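Local coordinates for protein translation factor SUI1 homolog (Pyrococcus horikoshii, PDB 5ZCY) that probably acts as a translation initiation factor of the SUI1 family and may bind mRNA at the start of protein synthesis, at residues Y27-R30 and V36-I39; E52-L57 and G70-Q75; K58-C63 and L86-F91; R81-L86 and E94-E99. All coordinates share one frame; numbering follows the deposited sequence.

Contact 1 of 4, residues Y27-R30 and V36-I39; sequences YIER and VKTI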
loop_
_atom_site.group_PDB
_atom_site.type_symbol
_atom_site.label_atom_id
_atom_site.label_comp_id
_atom_site.label_asym_id
_atom_site.label_seq_id
_atom_site.Cartn_x
_atom_site.Cartn_y
_atom_site.Cartn_z
ATOM N N TYR A 27 5.652 -1.409 3.906
ATOM C CA TYR A 27 6.820 -2.203 4.353
ATOM C C TYR A 27 6.763 -3.562 3.707
ATOM O O TYR A 27 5.775 -3.885 3.124
ATOM C CB TYR A 27 6.840 -2.308 5.842
ATOM C CG TYR A 27 5.652 -2.878 6.558
ATOM C CD1 TYR A 27 4.612 -2.084 6.945
ATOM C CD2 TYR A 27 5.542 -4.251 6.872
ATOM C CE1 TYR A 27 3.481 -2.572 7.633
ATOM C CE2 TYR A 27 4.426 -4.734 7.491
ATOM C CZ TYR A 27 3.405 -3.912 7.921
ATOM O OH TYR A 27 2.272 -4.295 8.582
ATOM N N ILE A 28 7.781 -4.380 3.879
ATOM C CA ILE A 28 7.850 -5.683 3.214
ATOM C C ILE A 28 7.706 -6.747 4.214
ATOM O O ILE A 28 8.214 -6.660 5.364
ATOM C CB ILE A 28 9.231 -5.879 2.574
ATOM C CG1 ILE A 28 9.507 -4.854 1.557
ATOM C CG2 ILE A 28 9.410 -7.338 2.116
ATOM C CD1 ILE A 28 8.506 -4.901 0.467
ATOM N N GLU A 29 6.960 -7.792 3.870
ATOM C CA GLU A 29 6.858 -9.067 4.644
ATOM C C GLU A 29 7.325 -10.186 3.718
ATOM O O GLU A 29 7.369 -10.099 2.492
ATOM C CB GLU A 29 5.455 -9.361 5.142
ATOM C CG GLU A 29 5.030 -8.517 6.352
ATOM C CD GLU A 29 3.663 -8.795 6.927
ATOM O OE1 GLU A 29 2.849 -9.489 6.296
ATOM O OE2 GLU A 29 3.347 -8.213 8.063
ATOM N N ARG A 30 7.708 -11.280 4.384
ATOM C CA ARG A 30 8.202 -12.476 3.642
ATOM C C ARG A 30 7.079 -13.218 3.093
ATOM O O ARG A 30 5.975 -13.285 3.628
ATOM C CB ARG A 30 8.861 -13.493 4.581
ATOM C CG ARG A 30 9.859 -12.977 5.471
ATOM C CD ARG A 30 10.850 -12.154 4.828
ATOM N NE ARG A 30 11.404 -12.762 3.667
ATOM C CZ ARG A 30 12.354 -12.193 2.889
ATOM N NH1 ARG A 30 12.779 -11.010 3.172
ATOM N NH2 ARG A 30 12.843 -12.787 1.795
ATOM N N VAL A 36 8.749 -11.860 -1.798
ATOM C CA VAL A 36 8.329 -10.908 -0.780
ATOM C C VAL A 36 6.990 -10.311 -1.145
ATOM O O VAL A 36 6.555 -10.428 -2.291
ATOM C CB VAL A 36 9.325 -9.840 -0.408
ATOM C CG1 VAL A 36 10.687 -10.474 0.050
ATOM C CG2 VAL A 36 9.576 -8.908 -1.518
ATOM N N LYS A 37 6.390 -9.646 -0.189
ATOM C CA LYS A 37 5.120 -8.949 -0.360
ATOM C C LYS A 37 5.241 -7.555 0.234
ATOM O O LYS A 37 5.926 -7.342 1.230
ATOM C CB LYS A 37 3.946 -9.656 0.159
ATOM C CG LYS A 37 4.010 -10.041 1.560
ATOM C CD LYS A 37 2.807 -10.969 1.913
ATOM C CE LYS A 37 2.675 -11.251 3.371
ATOM N NZ LYS A 37 1.499 -12.210 3.545
ATOM N N THR A 38 4.528 -6.615 -0.366
ATOM C CA THR A 38 4.456 -5.231 0.090
ATOM C C THR A 38 3.159 -5.037 0.875
ATOM O O THR A 38 2.082 -5.398 0.333
ATOM C CB THR A 38 4.490 -4.274 -1.046
ATOM O OG1 THR A 38 5.667 -4.426 -1.805
ATOM C CG2 THR A 38 4.390 -2.792 -0.660
ATOM N N ILE A 39 3.249 -4.517 2.093
ATOM C CA ILE A 39 2.116 -4.271 2.931
ATOM C C ILE A 39 1.920 -2.785 2.997
ATOM O O ILE A 39 2.848 -2.004 3.177
ATOM C CB ILE A 39 2.341 -4.781 4.382
ATOM C CG1 ILE A 39 2.867 -6.220 4.402
ATOM C CG2 ILE A 39 1.139 -4.533 5.262
ATOM C CD1 ILE A 39 1.940 -7.181 3.731
HETATM O O HOH W 1 2.372 -12.120 6.273
#
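Tyr27-Arg30 and Val36-Ile39 pair as the antiparallel arms of a beta hairpin, strands 24-30 and 36-41, inside the mixed sheet of this SUI1 domain. Two hydrogen-bonded pairs, Tyr27 with Ile39 and Glu29 with Lys37, alternate with non-hydrogen-bonded Ile28-Thr38 and Arg30-Val36. The straightest rung runs from Ile39 N to Tyr27 O, 2.8 Å with 178° at the hydrogen. On the face carrying Tyr27, Glu29, Lys37 and Ile39, the tyrosine ring lies flat over the branched side chain of Ile39: CB of Ile39 sits 3.9 Å from the centroid of the Tyr27 ring, a CH-pi contact, and Ile39 CG2 comes within 3.5 Å of Tyr27 OH. CG of Tyr27 stands between its own N and carbonyl carbon (chi1 57°), which swings the ring across the neighbouring strand. Cutting Tyr27 back to an alanine is likely to bare that flank of Ile39 and deprive Glu41 of its hydroxyl partner. On the face of Ile28 and Thr38, Ile28 CG2 reaches diagonally to Val36 CB, 3.6 Å away, beta-branched residues suiting extended strands. Val36 CG1 also covers one face of the Arg30 guanidinium; the Arg30 side chain comes to about 4 Å from a bound nitrite. Glu29 OE1 and Lys37 NZ, 4.1 Å apart, share a water, weakly held by Lys37. Glu29 is salt-bridged to Arg71 and Lys37 to Glu73, so the charges probably tie this hairpin to strand 71-75.

Contact 2 of 4, residues E52-L57 and G70-Q75; sequences EIAKKL and GRIELQ. With NO3 (nitrate ion), chain B.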
loop_
_atom_site.group_PDB
_atom_site.type_symbol
_atom_site.label_atom_id
_atom_site.label_comp_id
_atom_site.label_asym_id
_atom_site.label_seq_id
_atom_site.Cartn_x
_atom_site.Cartn_y
_atom_site.Cartn_z
ATOM N N GLU A 52 -11.008 -2.047 -3.299
ATOM C CA GLU A 52 -10.929 -1.315 -4.502
ATOM C C GLU A 52 -9.550 -0.724 -4.825
ATOM O O GLU A 52 -9.082 -0.731 -5.946
ATOM C CB GLU A 52 -12.075 -0.201 -4.483
ATOM C CG GLU A 52 -12.131 0.672 -5.592
ATOM C CD GLU A 52 -13.222 1.811 -5.543
ATOM O OE1 GLU A 52 -13.680 2.312 -4.437
ATOM O OE2 GLU A 52 -13.325 2.237 -6.699
ATOM N N ILE A 53 -8.993 -0.175 -3.764
ATOM C CA ILE A 53 -7.613 0.371 -3.880
ATOM C C ILE A 53 -6.651 -0.750 -4.201
ATOM O O ILE A 53 -5.821 -0.532 -5.108
ATOM C CB ILE A 53 -7.199 1.120 -2.571
ATOM C CG1 ILE A 53 -8.144 2.328 -2.399
ATOM C CG2 ILE A 53 -5.730 1.529 -2.639
ATOM C CD1 ILE A 53 -8.062 3.004 -1.075
ATOM N N ALA A 54 -6.803 -1.901 -3.583
ATOM C CA ALA A 54 -5.957 -3.046 -3.944
ATOM C C ALA A 54 -6.103 -3.420 -5.380
ATOM O O ALA A 54 -5.081 -3.662 -6.043
ATOM C CB ALA A 54 -6.186 -4.195 -3.040
ATOM N N LYS A 55 -7.340 -3.471 -5.860
ATOM C CA LYS A 55 -7.548 -3.828 -7.288
ATOM C C LYS A 55 -6.868 -2.874 -8.202
ATOM O O LYS A 55 -6.270 -3.253 -9.224
ATOM C CB LYS A 55 -9.076 -3.975 -7.472
ATOM C CG LYS A 55 -9.608 -4.224 -8.866
ATOM C CD LYS A 55 -11.154 -4.005 -8.953
ATOM C CE LYS A 55 -11.523 -2.525 -8.788
ATOM N NZ LYS A 55 -13.006 -2.277 -8.648
ATOM N N LYS A 56 -6.893 -1.555 -7.957
ATOM C CA LYS A 56 -6.316 -0.557 -8.760
ATOM C C LYS A 56 -4.777 -0.736 -8.770
ATOM O O LYS A 56 -4.132 -0.593 -9.779
ATOM C CB LYS A 56 -6.678 0.845 -8.357
ATOM C CG LYS A 56 -8.157 1.156 -8.647
ATOM C CD LYS A 56 -8.422 2.548 -8.282
ATOM C CE LYS A 56 -9.953 2.869 -8.488
ATOM N NZ LYS A 56 -10.047 4.297 -8.128
ATOM N N LEU A 57 -4.208 -0.941 -7.589
ATOM C CA LEU A 57 -2.741 -1.049 -7.549
ATOM C C LEU A 57 -2.343 -2.336 -8.218
ATOM O O LEU A 57 -1.269 -2.270 -8.918
ATOM C CB LEU A 57 -2.365 -1.089 -6.050
ATOM C CG LEU A 57 -2.483 0.217 -5.321
ATOM C CD1 LEU A 57 -2.240 -0.032 -3.821
ATOM C CD2 LEU A 57 -1.671 1.379 -5.812
ATOM N N GLY A 70 -7.559 -4.979 7.370
ATOM C CA GLY A 70 -7.231 -3.590 7.402
ATOM C C GLY A 70 -5.951 -3.145 6.686
ATOM O O GLY A 70 -5.497 -2.007 6.773
ATOM N N ARG A 71 -5.436 -4.085 5.898
ATOM C CA ARG A 71 -4.187 -3.850 5.189
ATOM C C ARG A 71 -4.315 -4.273 3.739
ATOM O O ARG A 71 -5.142 -5.084 3.412
ATOM C CB ARG A 71 -3.052 -4.688 5.743
ATOM C CG ARG A 71 -2.897 -4.707 7.258
ATOM C CD ARG A 71 -1.590 -5.370 7.674
ATOM N NE ARG A 71 -1.296 -6.674 7.080
ATOM C CZ ARG A 71 -0.142 -7.368 7.274
ATOM N NH1 ARG A 71 0.811 -6.849 8.042
ATOM N NH2 ARG A 71 0.050 -8.523 6.680
ATOM N N ILE A 72 -3.521 -3.675 2.839
ATOM C CA ILE A 72 -3.402 -4.163 1.487
ATOM C C ILE A 72 -2.064 -4.894 1.392
ATOM O O ILE A 72 -1.052 -4.413 1.883
ATOM C CB ILE A 72 -3.422 -3.015 0.497
ATOM C CG1 ILE A 72 -4.828 -2.286 0.576
ATOM C CG2 ILE A 72 -3.084 -3.441 -0.931
ATOM C CD1 ILE A 72 -4.946 -1.026 -0.203
ATOM N N GLU A 73 -2.109 -6.067 0.768
ATOM C CA GLU A 73 -0.926 -6.891 0.498
ATOM C C GLU A 73 -0.738 -7.042 -0.955
ATOM O O GLU A 73 -1.686 -7.414 -1.685
ATOM C CB GLU A 73 -1.025 -8.269 1.186
ATOM C CG GLU A 73 -1.407 -8.241 2.611
ATOM C CD GLU A 73 -1.206 -9.615 3.318
ATOM O OE1 GLU A 73 -0.715 -10.547 2.673
ATOM O OE2 GLU A 73 -1.618 -9.670 4.520
ATOM N N LEU A 74 0.433 -6.748 -1.467
ATOM C CA LEU A 74 0.784 -6.866 -2.882
ATOM C C LEU A 74 1.903 -7.854 -3.081
ATOM O O LEU A 74 2.882 -7.856 -2.302
ATOM C CB LEU A 74 1.231 -5.548 -3.513
ATOM C CG LEU A 74 0.229 -4.409 -3.370
ATOM C CD1 LEU A 74 0.804 -3.120 -3.855
ATOM C CD2 LEU A 74 -1.045 -4.707 -4.142
ATOM N N GLN A 75 1.825 -8.692 -4.101
ATOM C CA GLN A 75 2.925 -9.598 -4.451
ATOM C C GLN A 75 4.123 -8.804 -4.977
ATOM O O GLN A 75 3.934 -7.979 -5.877
ATOM C CB GLN A 75 2.439 -10.477 -5.612
ATOM C CG GLN A 75 3.461 -11.281 -6.349
ATOM C CD GLN A 75 2.947 -11.943 -7.589
ATOM O OE1 GLN A 75 2.029 -11.504 -8.347
ATOM N NE2 GLN A 75 3.600 -13.033 -7.891
HETATM N N NO3 B . -9.924 4.443 -4.630
HETATM O O1 NO3 B . -9.183 4.920 -5.335
HETATM O O2 NO3 B . -10.265 4.814 -3.312
HETATM O O3 NO3 B . -10.425 3.258 -5.059
#
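Ile72, the residue most covered in this contact, points from strand 71-75 into the underside of helix 50-61 and meets it with two separate branches. Its CD1 reaches 3.6 Å from Ile53 CG2, while its CG2 lies 3.8 Å from Ala54 CB. The division follows from the torsions: CG2 is anti to the backbone N, and CG1 lies beside that N (chi1 -64°) and carries an extended CD1 (chi2 172°) up to Ile53. The side chains of Ile53 and Ile72 cross at about a right angle. Ala54 suits its place because a lone methyl lets the helix come close.

Leu57 and Leu74 point at each other's segments and meet more loosely, Leu57 CB standing 4.3 Å from Leu74 CD2. Leu74 also touches Lys58 and Leu61, so this one strand residue packs against successive turns of the helix. The segments run nearly parallel, 20° apart, with their axes 8.9 Å from each other, which sets Ile72 and Leu74, alternate strand residues, under the helix. Ile40 of the adjacent strand touches both Leu57 and Ile72, widening the core.

Polar groups lie on the faces turned away from the join. Lys56 NZ donates to O1 of a nitrate ion at 3.0 Å. On the sheet's other face, Arg71 NH2 and Glu73 OE2 form a salt bridge of 3.0 Å, the donor reaching the oxygen from above the carboxylate plane. Glu73 also holds Lys37, and Arg71 also holds Glu29, which accounts for the buried carboxylate of Glu73. The interface itself is therefore purely hydrophobic: shape and exclusion of water hold helix to sheet.

Contact 3 of 4, residues K58-C63 and L86-F91; sequences KAKLAC and LAELGF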
loop_
_atom_site.group_PDB
_atom_site.type_symbol
_atom_site.label_atom_id
_atom_site.label_comp_id
_atom_site.label_asym_id
_atom_site.label_seq_id
_atom_site.Cartn_x
_atom_site.Cartn_y
_atom_site.Cartn_z
ATOM N N LYS A 58 -3.039 -3.423 -8.040
ATOM C CA LYS A 58 -2.799 -4.780 -8.696
ATOM C C LYS A 58 -2.802 -4.587 -10.216
ATOM O O LYS A 58 -1.958 -5.164 -10.921
ATOM C CB LYS A 58 -3.784 -5.882 -8.294
ATOM C CG LYS A 58 -3.558 -6.395 -6.852
ATOM C CD LYS A 58 -4.735 -7.159 -6.279
ATOM C CE LYS A 58 -5.000 -8.470 -7.026
ATOM N NZ LYS A 58 -6.183 -9.105 -6.396
ATOM N N ALA A 59 -3.718 -3.807 -10.713
ATOM C CA ALA A 59 -3.808 -3.599 -12.163
ATOM C C ALA A 59 -2.680 -2.763 -12.643
ATOM O O ALA A 59 -2.072 -3.123 -13.696
ATOM C CB ALA A 59 -5.169 -2.976 -12.503
ATOM N N LYS A 60 -2.267 -1.700 -11.937
ATOM C CA LYS A 60 -1.216 -0.859 -12.323
ATOM C C LYS A 60 0.129 -1.603 -12.363
ATOM O O LYS A 60 0.924 -1.401 -13.266
ATOM C CB LYS A 60 -1.052 0.391 -11.451
ATOM C CG LYS A 60 -2.179 1.443 -11.522
ATOM C CD LYS A 60 -2.196 2.255 -10.221
ATOM C CE LYS A 60 -2.834 3.643 -10.300
ATOM N NZ LYS A 60 -2.217 4.475 -9.224
ATOM N N LEU A 61 0.334 -2.511 -11.389
ATOM C CA LEU A 61 1.608 -3.232 -11.258
ATOM C C LEU A 61 1.538 -4.624 -11.923
ATOM O O LEU A 61 2.585 -5.343 -11.882
ATOM C CB LEU A 61 1.877 -3.358 -9.749
ATOM C CG LEU A 61 2.188 -2.138 -8.986
ATOM C CD1 LEU A 61 2.038 -2.277 -7.500
ATOM C CD2 LEU A 61 3.602 -1.532 -9.358
ATOM N N ALA A 62 0.401 -5.107 -12.400
ATOM C CA ALA A 62 0.199 -6.527 -12.899
ATOM C C ALA A 62 0.722 -7.510 -11.921
ATOM O O ALA A 62 1.568 -8.359 -12.211
ATOM C CB ALA A 62 0.867 -6.749 -14.260
ATOM N N CYS A 63 0.298 -7.369 -10.680
ATOM C CA CYS A 63 0.781 -8.235 -9.568
ATOM C C CYS A 63 -0.376 -8.817 -8.824
ATOM O O CYS A 63 -1.541 -8.267 -8.936
ATOM C CB CYS A 63 1.703 -7.469 -8.574
ATOM S SG CYS A 63 0.946 -6.195 -7.628
ATOM N N LEU A 86 0.174 5.772 -5.048
ATOM C CA LEU A 86 -0.841 6.275 -4.096
ATOM C C LEU A 86 -1.155 7.726 -4.350
ATOM O O LEU A 86 -2.352 8.129 -4.169
ATOM C CB LEU A 86 -0.404 6.042 -2.660
ATOM C CG LEU A 86 -0.409 4.559 -2.260
ATOM C CD1 LEU A 86 0.193 4.338 -0.844
ATOM C CD2 LEU A 86 -1.797 3.975 -2.266
ATOM N N ALA A 87 -0.192 8.490 -4.806
ATOM C CA ALA A 87 -0.506 9.915 -5.211
ATOM C C ALA A 87 -1.368 9.951 -6.378
ATOM O O ALA A 87 -2.262 10.902 -6.400
ATOM C CB ALA A 87 0.810 10.640 -5.473
ATOM N N GLU A 88 -1.352 9.007 -7.309
ATOM C CA GLU A 88 -2.299 8.940 -8.450
ATOM C C GLU A 88 -3.700 8.736 -7.897
ATOM O O GLU A 88 -4.728 9.096 -8.554
ATOM C CB GLU A 88 -1.953 7.855 -9.480
ATOM C CG GLU A 88 -0.722 8.177 -10.287
ATOM C CD GLU A 88 -0.260 7.003 -11.132
ATOM O OE1 GLU A 88 -0.915 5.945 -11.249
ATOM O OE2 GLU A 88 0.815 7.190 -11.715
ATOM N N LEU A 89 -3.816 8.106 -6.727
ATOM C CA LEU A 89 -5.087 7.901 -6.055
ATOM C C LEU A 89 -5.391 8.976 -5.014
ATOM O O LEU A 89 -6.230 8.742 -4.156
ATOM C CB LEU A 89 -5.136 6.454 -5.417
ATOM C CG LEU A 89 -4.892 5.326 -6.440
ATOM C CD1 LEU A 89 -4.982 4.018 -5.666
ATOM C CD2 LEU A 89 -5.876 5.328 -7.618
ATOM N N GLY A 90 -4.672 10.077 -5.112
ATOM C CA GLY A 90 -4.996 11.231 -4.298
ATOM C C GLY A 90 -4.479 11.256 -2.937
ATOM O O GLY A 90 -4.766 12.168 -2.170
ATOM N N PHE A 91 -3.675 10.249 -2.504
ATOM C CA PHE A 91 -3.093 10.314 -1.157
ATOM C C PHE A 91 -1.938 11.300 -1.116
ATOM O O PHE A 91 -1.107 11.311 -1.976
ATOM C CB PHE A 91 -2.643 8.916 -0.700
ATOM C CG PHE A 91 -3.817 8.016 -0.494
ATOM C CD1 PHE A 91 -4.539 7.989 0.686
ATOM C CD2 PHE A 91 -4.255 7.112 -1.462
ATOM C CE1 PHE A 91 -5.642 7.179 0.860
ATOM C CE2 PHE A 91 -5.379 6.308 -1.292
ATOM C CZ PHE A 91 -6.086 6.338 -0.117
#
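The backbones of Lys58-Cys63 and Leu86-Phe91 stay well apart, their nearest CA atoms, those of Lys60 and Glu88, being 10.6 Å from each other. Both segments are helix ends. In the first, Ala62 leaves the helical conformation with positive phi (49°), and Cys63 N returns to Lys58 O. The second closes in a Schellman motif: Phe91 N bonds to Leu86 O and Gly90 N to Ala87 O, with Gly90 as the C-prime residue at a phi of 83°, a conformation that a residue without a side chain adopts easily.

Long side chains must bridge such a gap, and Lys60 and Glu88 do so. Both are extended beyond CG and slide past each other in opposite directions, so that the lysine ammonium arrives alongside the glutamate stem. Lys60 NZ forms a salt bridge to Glu88 OE1 at 2.8 Å, meeting that oxygen on its anti side, 32° out of the carboxylate plane, and also lies 3.4 Å from Glu88 CB. Leu89 adds an apolar neighbour, its CG 4.0 Å from Lys60 NZ. Were Lys60 replaced by a methionine, the Glu88 carboxylate would probably lose its cationic mate.

The bridge lies at the surface, joining the C-terminal parts of helices 50-61 and 82-88. Beneath it the helices meet through apolar groups: Leu61 and the side chain of Lys60 touch Leu85, and Leu61 also rests on Leu74 of strand 71-75. Further along, Leu89 and Phe91 reach back to Ile53 of helix 50-61.

Contact 4 of 4, residues R81-L86 and E94-E99; sequences RIKKLL and ELIEVE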
loop_
_atom_site.group_PDB
_atom_site.type_symbol
_atom_site.label_atom_id
_atom_site.label_comp_id
_atom_site.label_asym_id
_atom_site.label_seq_id
_atom_site.Cartn_x
_atom_site.Cartn_y
_atom_site.Cartn_z
ATOM N N ARG A 81 7.759 2.351 -6.344
ATOM C CA ARG A 81 6.751 3.063 -7.099
ATOM C C ARG A 81 5.547 3.430 -6.186
ATOM O O ARG A 81 4.673 4.159 -6.687
ATOM C CB ARG A 81 6.194 2.276 -8.218
ATOM C CG ARG A 81 7.256 2.019 -9.286
ATOM C CD ARG A 81 6.744 1.128 -10.375
ATOM N NE ARG A 81 5.642 1.749 -11.108
ATOM C CZ ARG A 81 4.822 1.109 -11.967
ATOM N NH1 ARG A 81 4.934 -0.187 -12.230
ATOM N NH2 ARG A 81 3.847 1.794 -12.515
ATOM N N ILE A 82 5.452 3.011 -4.940
ATOM C CA ILE A 82 4.211 3.090 -4.188
ATOM C C ILE A 82 3.818 4.518 -3.878
ATOM O O ILE A 82 2.605 4.789 -3.881
ATOM C CB ILE A 82 4.290 2.237 -2.889
ATOM C CG1 ILE A 82 2.899 1.982 -2.293
ATOM C CG2 ILE A 82 5.248 2.844 -1.882
ATOM C CD1 ILE A 82 1.925 1.364 -3.200
ATOM N N LYS A 83 4.749 5.423 -3.626
ATOM C CA LYS A 83 4.349 6.827 -3.325
ATOM C C LYS A 83 3.713 7.432 -4.554
ATOM O O LYS A 83 2.657 8.096 -4.431
ATOM C CB LYS A 83 5.493 7.684 -2.807
ATOM C CG LYS A 83 5.940 7.300 -1.450
ATOM C CD LYS A 83 6.861 8.374 -0.781
ATOM C CE LYS A 83 7.443 7.883 0.496
ATOM N NZ LYS A 83 8.336 8.875 1.152
ATOM N N LYS A 84 4.236 7.222 -5.746
ATOM C CA LYS A 84 3.657 7.753 -6.977
ATOM C C LYS A 84 2.327 7.130 -7.171
ATOM O O LYS A 84 1.338 7.850 -7.573
ATOM C CB LYS A 84 4.576 7.485 -8.173
ATOM C CG LYS A 84 4.022 7.764 -9.527
ATOM C CD LYS A 84 3.655 9.209 -9.642
ATOM C CE LYS A 84 3.269 9.543 -11.078
ATOM N NZ LYS A 84 2.566 10.843 -11.121
ATOM N N LEU A 85 2.172 5.818 -6.986
ATOM C CA LEU A 85 0.916 5.198 -7.296
ATOM C C LEU A 85 -0.151 5.646 -6.323
ATOM O O LEU A 85 -1.309 5.843 -6.726
ATOM C CB LEU A 85 1.057 3.698 -7.307
ATOM C CG LEU A 85 1.959 3.060 -8.393
ATOM C CD1 LEU A 85 2.114 1.582 -8.135
ATOM C CD2 LEU A 85 1.456 3.392 -9.792
ATOM N N LEU A 86 0.174 5.772 -5.048
ATOM C CA LEU A 86 -0.841 6.275 -4.096
ATOM C C LEU A 86 -1.155 7.726 -4.350
ATOM O O LEU A 86 -2.352 8.129 -4.169
ATOM C CB LEU A 86 -0.404 6.042 -2.660
ATOM C CG LEU A 86 -0.409 4.559 -2.260
ATOM C CD1 LEU A 86 0.193 4.338 -0.844
ATOM C CD2 LEU A 86 -1.797 3.975 -2.266
ATOM N N GLU A 94 3.205 13.162 1.817
ATOM C CA GLU A 94 3.735 13.342 3.179
ATOM C C GLU A 94 3.207 12.441 4.253
ATOM O O GLU A 94 3.760 12.278 5.340
ATOM C CB GLU A 94 3.523 14.815 3.630
ATOM C CG GLU A 94 4.633 15.737 3.195
ATOM C CD GLU A 94 4.341 17.150 3.660
ATOM O OE1 GLU A 94 4.705 17.498 4.822
ATOM O OE2 GLU A 94 3.796 17.931 2.841
ATOM N N LEU A 95 2.072 11.763 4.008
ATOM C CA LEU A 95 1.543 10.854 4.948
ATOM C C LEU A 95 2.127 9.433 4.756
ATOM O O LEU A 95 1.880 8.636 5.616
ATOM C CB LEU A 95 0.062 10.683 4.771
ATOM C CG LEU A 95 -0.823 11.883 5.067
ATOM C CD1 LEU A 95 -2.231 11.446 4.625
ATOM C CD2 LEU A 95 -0.763 12.238 6.541
ATOM N N ILE A 96 2.890 9.262 3.670
ATOM C CA ILE A 96 3.360 7.889 3.304
ATOM C C ILE A 96 4.775 7.641 3.775
ATOM O O ILE A 96 5.651 8.427 3.363
ATOM C CB ILE A 96 3.262 7.693 1.828
ATOM C CG1 ILE A 96 1.793 7.868 1.298
ATOM C CG2 ILE A 96 3.631 6.216 1.472
ATOM C CD1 ILE A 96 1.690 8.014 -0.160
ATOM N N GLU A 97 4.965 6.700 4.653
ATOM C CA GLU A 97 6.330 6.303 5.140
ATOM C C GLU A 97 6.646 4.976 4.446
ATOM O O GLU A 97 6.008 3.970 4.781
ATOM C CB GLU A 97 6.472 6.179 6.638
ATOM C CG GLU A 97 7.987 5.739 6.932
ATOM C CD GLU A 97 8.369 5.451 8.388
ATOM O OE1 GLU A 97 7.470 5.108 9.218
ATOM O OE2 GLU A 97 9.652 5.395 8.659
ATOM N N VAL A 98 7.670 4.969 3.627
ATOM C CA VAL A 98 8.152 3.698 3.015
ATOM C C VAL A 98 9.286 3.189 3.914
ATOM O O VAL A 98 10.298 3.842 4.066
ATOM C CB VAL A 98 8.562 3.919 1.597
ATOM C CG1 VAL A 98 9.354 2.723 1.043
ATOM C CG2 VAL A 98 7.376 4.330 0.746
ATOM N N GLU A 99 9.102 2.046 4.497
ATOM C CA GLU A 99 10.033 1.518 5.497
ATOM C C GLU A 99 10.785 0.354 4.872
ATOM O O GLU A 99 11.824 -0.064 5.496
ATOM C CB GLU A 99 9.268 0.904 6.709
ATOM C CG GLU A 99 8.214 1.711 7.422
ATOM C CD GLU A 99 7.420 0.817 8.444
ATOM O OE1 GLU A 99 7.886 -0.228 8.965
ATOM O OE2 GLU A 99 6.275 1.105 8.727
ATOM O OXT GLU A 99 10.303 -0.293 3.936
HETATM O O HOH W 2 6.792 10.921 2.583
#
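Val98 CG2 meets two residues of helix 82-88 at once, lying 3.7 Å from Ile82 CG2 and 3.6 Å from Lys83 CE. Ile96, two residues earlier on the same side of the strand, has the most surface covered: its CD1 packs 3.8 Å from Leu86 CB, and its CG2 rests 3.9 Å from Lys83 CG. Branched aliphatic residues at alternate strand positions thus fit against one helix flank.

Lys83 packs with its stem and bonds with its tip. Its CG lies beside the backbone N (chi1 -69°) and the chain runs extended beyond it, which lays the methylenes along Ile96 and Val98 and carries the ammonium to a water. NZ donates to that water, 2.9 Å away, and the water in turn donates to Ile96 O.

Further out, backbone bonds from Glu97 to Ile24 and Val26 fix strand 96-98 beside strand 24-30, and Val26 touches both Ile82 and Ile96. The terminal carboxylate of Glu99 is salt-bridged to Arg79. Helix and strand run nearly antiparallel, at 157°, with axes 9.8 Å apart. This is the layered alpha/beta arrangement of the SUI1 fold, in which helices cover one face of the sheet and the last strand forms its edge.

Overall arrangement
Contacts 1, 2 and 4 reach the same sheet, and contact 3 joins the two helices lying on it. Contacts 1 and 2, with centres about 12 Å apart, meet through neighbouring strands 36-41 and 71-75, where Glu29 OE2 and Arg71 NH1 form a 2.9 Å salt bridge. Helix 50-61 serves contacts 2 and 3, whose centres are about 9 Å apart; helix 82-88 serves contacts 3 and 4, which share Leu86. Leu57 and Leu85 link contacts 2 and 4 over the sheet. The nitrite pocket includes Arg30 of contact 1, whereas the nitrate lies by contacts 2 and 3, near Lys56 and Leu89; both ions probably come from the crystallisation liquor.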